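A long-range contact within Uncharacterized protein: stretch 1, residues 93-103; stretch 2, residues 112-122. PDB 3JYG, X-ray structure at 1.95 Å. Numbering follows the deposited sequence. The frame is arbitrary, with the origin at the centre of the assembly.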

# COMPACT_ATOMS: atom_id res chain seq x y z
N LEU A 93 -9.09 -2.20 36.78
CA LEU A 93 -8.52 -0.99 36.22
C LEU A 93 -9.42 0.19 36.35
O LEU A 93 -8.92 1.30 36.41
CB LEU A 93 -8.13 -1.18 34.75
CG LEU A 93 -7.04 -2.20 34.43
CD1 LEU A 93 -7.02 -2.50 32.91
CD2 LEU A 93 -5.71 -1.73 34.90
N LEU A 94 -10.73 -0.03 36.39
CA LEU A 94 -11.71 1.04 36.69
C LEU A 94 -12.59 0.74 37.93
O LEU A 94 -13.82 0.62 37.81
CB LEU A 94 -12.62 1.33 35.47
CG LEU A 94 -11.96 1.89 34.20
CD1 LEU A 94 -11.48 0.69 33.34
CD2 LEU A 94 -12.94 2.81 33.40
N PRO A 95 -11.96 0.61 39.13
CA PRO A 95 -12.66 0.19 40.34
C PRO A 95 -13.84 1.08 40.76
O PRO A 95 -14.82 0.56 41.30
CB PRO A 95 -11.54 0.17 41.41
CG PRO A 95 -10.53 1.17 40.94
CD PRO A 95 -10.52 0.88 39.42
N HIS A 96 -13.78 2.38 40.47
CA HIS A 96 -14.86 3.31 40.79
C HIS A 96 -16.09 3.11 39.93
O HIS A 96 -17.10 3.73 40.18
CB HIS A 96 -14.39 4.77 40.66
CG HIS A 96 -13.33 5.15 41.64
ND1 HIS A 96 -12.01 4.79 41.48
CD2 HIS A 96 -13.39 5.84 42.80
CE1 HIS A 96 -11.30 5.25 42.49
NE2 HIS A 96 -12.11 5.90 43.31
N PHE A 97 -15.96 2.28 38.88
CA PHE A 97 -17.03 2.04 37.91
C PHE A 97 -17.18 0.53 37.71
O PHE A 97 -17.49 0.06 36.61
CB PHE A 97 -16.70 2.74 36.57
CG PHE A 97 -16.64 4.25 36.67
CD1 PHE A 97 -15.43 4.90 36.94
CD2 PHE A 97 -17.80 5.01 36.54
CE1 PHE A 97 -15.37 6.29 37.07
CE2 PHE A 97 -17.76 6.38 36.65
CZ PHE A 97 -16.55 7.04 36.92
N ALA A 98 -16.94 -0.25 38.76
CA ALA A 98 -16.93 -1.71 38.64
C ALA A 98 -18.30 -2.28 38.20
O ALA A 98 -18.36 -3.32 37.56
CB ALA A 98 -16.45 -2.37 39.96
N ASP A 99 -19.38 -1.54 38.47
CA ASP A 99 -20.71 -2.00 38.08
C ASP A 99 -21.03 -1.65 36.63
O ASP A 99 -22.07 -2.04 36.10
CB ASP A 99 -21.80 -1.48 39.04
CG ASP A 99 -22.11 0.02 38.88
OD1 ASP A 99 -21.55 0.73 38.00
OD2 ASP A 99 -22.94 0.50 39.69
N LYS A 100 -20.15 -0.85 36.00
CA LYS A 100 -20.29 -0.47 34.60
C LYS A 100 -21.62 0.23 34.33
O LYS A 100 -22.12 0.19 33.20
CB LYS A 100 -20.21 -1.69 33.66
CG LYS A 100 -19.06 -2.66 33.91
CD LYS A 100 -19.24 -3.85 32.96
CE LYS A 100 -18.13 -4.83 33.15
NZ LYS A 100 -18.21 -6.03 32.26
N SER A 101 -22.22 0.86 35.35
CA SER A 101 -23.45 1.59 35.08
C SER A 101 -23.24 3.05 34.73
O SER A 101 -23.95 3.57 33.87
CB SER A 101 -24.45 1.53 36.24
OG SER A 101 -23.88 2.20 37.36
N ALA A 102 -22.33 3.72 35.41
CA ALA A 102 -22.20 5.18 35.27
C ALA A 102 -21.25 5.49 34.11
O ALA A 102 -20.21 6.12 34.30
CB ALA A 102 -21.70 5.83 36.60
N LEU A 103 -21.59 5.00 32.92
CA LEU A 103 -20.78 5.26 31.72
C LEU A 103 -21.65 6.04 30.79
O LEU A 103 -22.86 5.83 30.76
CB LEU A 103 -20.38 3.96 31.01
CG LEU A 103 -19.71 2.86 31.83
CD1 LEU A 103 -19.42 1.71 30.89
CD2 LEU A 103 -18.45 3.39 32.46
N ARG A 112 -17.35 7.12 27.70
CA ARG A 112 -16.48 7.67 28.74
C ARG A 112 -17.12 7.47 30.10
O ARG A 112 -18.35 7.27 30.20
CB ARG A 112 -16.22 9.15 28.50
CG ARG A 112 -15.58 9.41 27.14
CD ARG A 112 -15.13 10.83 27.03
NE ARG A 112 -13.76 10.89 27.49
CZ ARG A 112 -13.28 11.75 28.39
NH1 ARG A 112 -14.06 12.70 28.93
NH2 ARG A 112 -12.00 11.68 28.69
N VAL A 113 -16.33 7.48 31.16
CA VAL A 113 -16.95 7.40 32.49
C VAL A 113 -17.79 8.67 32.74
O VAL A 113 -17.56 9.71 32.11
CB VAL A 113 -15.91 7.13 33.60
CG1 VAL A 113 -15.21 5.80 33.34
CG2 VAL A 113 -14.90 8.30 33.68
N ASP A 114 -18.81 8.55 33.58
CA ASP A 114 -19.53 9.69 34.11
C ASP A 114 -18.64 10.29 35.18
O ASP A 114 -18.48 9.69 36.24
CB ASP A 114 -20.86 9.24 34.77
CG ASP A 114 -21.72 10.44 35.23
OD1 ASP A 114 -21.18 11.58 35.36
OD2 ASP A 114 -22.93 10.23 35.45
N PHE A 115 -18.08 11.47 34.92
CA PHE A 115 -17.17 12.09 35.89
C PHE A 115 -17.82 12.62 37.17
O PHE A 115 -17.15 12.79 38.19
CB PHE A 115 -16.32 13.15 35.21
CG PHE A 115 -15.25 12.57 34.33
CD1 PHE A 115 -13.99 12.28 34.86
CD2 PHE A 115 -15.49 12.29 32.99
CE1 PHE A 115 -12.98 11.73 34.05
CE2 PHE A 115 -14.48 11.73 32.18
CZ PHE A 115 -13.23 11.46 32.72
N GLU A 116 -19.13 12.85 37.13
CA GLU A 116 -19.90 13.14 38.36
C GLU A 116 -19.63 12.14 39.47
O GLU A 116 -19.53 12.52 40.62
CB GLU A 116 -21.41 13.20 38.09
CG GLU A 116 -21.82 14.40 37.21
CD GLU A 116 -21.63 15.75 37.92
OE1 GLU A 116 -21.88 15.84 39.16
OE2 GLU A 116 -21.21 16.71 37.23
N ARG A 117 -19.48 10.87 39.14
CA ARG A 117 -19.35 9.91 40.22
C ARG A 117 -17.96 9.87 40.89
O ARG A 117 -17.83 9.34 42.00
CB ARG A 117 -19.95 8.53 39.84
CG ARG A 117 -19.02 7.43 39.33
CD ARG A 117 -19.30 6.00 39.98
NE ARG A 117 -20.64 5.41 39.76
CZ ARG A 117 -20.89 4.10 39.56
NH1 ARG A 117 -19.91 3.21 39.53
NH2 ARG A 117 -22.14 3.68 39.37
N ILE A 118 -16.95 10.51 40.27
CA ILE A 118 -15.58 10.59 40.85
C ILE A 118 -15.12 12.01 41.19
O ILE A 118 -13.92 12.29 41.36
CB ILE A 118 -14.51 9.93 39.94
CG1 ILE A 118 -14.62 10.47 38.50
CG2 ILE A 118 -14.63 8.41 40.04
CD1 ILE A 118 -13.63 9.88 37.55
N LYS A 119 -16.08 12.92 41.25
CA LYS A 119 -15.89 14.29 41.65
C LYS A 119 -15.24 14.28 43.03
O LYS A 119 -15.62 13.48 43.91
CB LYS A 119 -17.26 14.92 41.73
CG LYS A 119 -17.37 16.33 41.27
CD LYS A 119 -18.74 16.88 41.73
CE LYS A 119 -19.12 16.30 43.09
NZ LYS A 119 -20.03 17.18 43.89
N GLY A 120 -14.25 15.12 43.23
CA GLY A 120 -13.50 15.11 44.50
C GLY A 120 -12.44 14.02 44.67
O GLY A 120 -11.77 13.99 45.71
N GLU A 121 -12.28 13.11 43.71
CA GLU A 121 -11.14 12.19 43.70
C GLU A 121 -9.87 12.99 43.36
O GLU A 121 -9.96 14.06 42.77
CB GLU A 121 -11.31 11.08 42.66
CG GLU A 121 -12.40 10.06 42.92
CD GLU A 121 -12.09 9.11 44.08
OE1 GLU A 121 -10.92 8.84 44.36
OE2 GLU A 121 -13.04 8.62 44.72
N SER A 122 -8.71 12.46 43.74
CA SER A 122 -7.43 13.16 43.51
C SER A 122 -7.15 13.42 42.04
O SER A 122 -7.72 12.76 41.15
CB SER A 122 -6.27 12.39 44.11
OG SER A 122 -6.11 11.19 43.39
O HOH W 1 -19.50 0.64 40.60

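Arg-117 carries most of the polar chemistry of this contact. Its NH1 donates to the backbone carbonyl of His-96, with NH1 2.9 Å from His-96 O and a nearly straight N-H...O angle of 167°. The same guanidinium forms a salt bridge with Asp-99: Arg-117 NH2 lies 3.3 Å from Asp-99 OD2, while two weak hydrogen bonds run from NH1 and NH2 to Asp-99 OD1, each also 3.3 Å. Charge and geometry thus work together, the planar cation meeting the His-96 carbonyl and Asp-99 OD2 near its own plane, where its N-H bonds point.

The acceptor is itself held in place. Asp-99 OD1 receives the backbone N of Ser-101 at 2.7 Å and Ser-101 OG at 2.8 Å, so the carboxylate braces its own loop while meeting the arginine. That loop includes a type I turn from Phe-97 to Lys-100, closed by Lys-100 N to Phe-97 O at 2.9 Å. Water 1 adds another link, accepting from Asp-99 N at 3.1 Å and, weakly, from Arg-117 NH1 at 2.8 Å.

A second anchor is purely backbone: Asp-114 N donates to Ala-102 O at 2.9 Å. Beside it, Leu-103 and Val-113 form an antiparallel, non-hydrogen-bonded bridge pair, their CA atoms 4.5 Å apart and their side chains diverging. Leu-103 CA also approaches Arg-112 O at 3.5 Å in a CA-H...O contact. Across the bridge, Leu-103 CD2 still reaches Val-113 CG1 at 4.1 Å.

Packing centres on Phe-97. Its CA-to-CB bond points sideways, yet the m rotamer brings the ring against stretch 2. Val-113 CB sits over one face, 3.6 Å from the ring centroid and 20° off the normal, a CH-pi arrangement. Asp-114 O lies at the ring edge, 3.3 Å from Phe-97 CZ, where the slightly positive aromatic hydrogens suit a carbonyl oxygen. Ile-118 CG2 packs 3.7 Å from Phe-97 CE1, and the aliphatic part of Arg-117 joins in, its CG 3.1 Å from Phe-97 CE2. One arginine therefore serves both chemistries, with methylenes against the aromatic ring and a charged end among oxygens; Ala-102 CB covers one guanidinium face, 3.4 Å from Arg-117 NE.

Farther out, Leu-94 CD2 meets Val-113 CG1 at 3.8 Å, and His-96 CB rests 3.7 Å from Ile-118 CG2. The rule to read here is a buried apolar centre beside an exposed arginine that bonds to the His-96 carbonyl and to Asp-99, whose OD1 is also held by Ser-101.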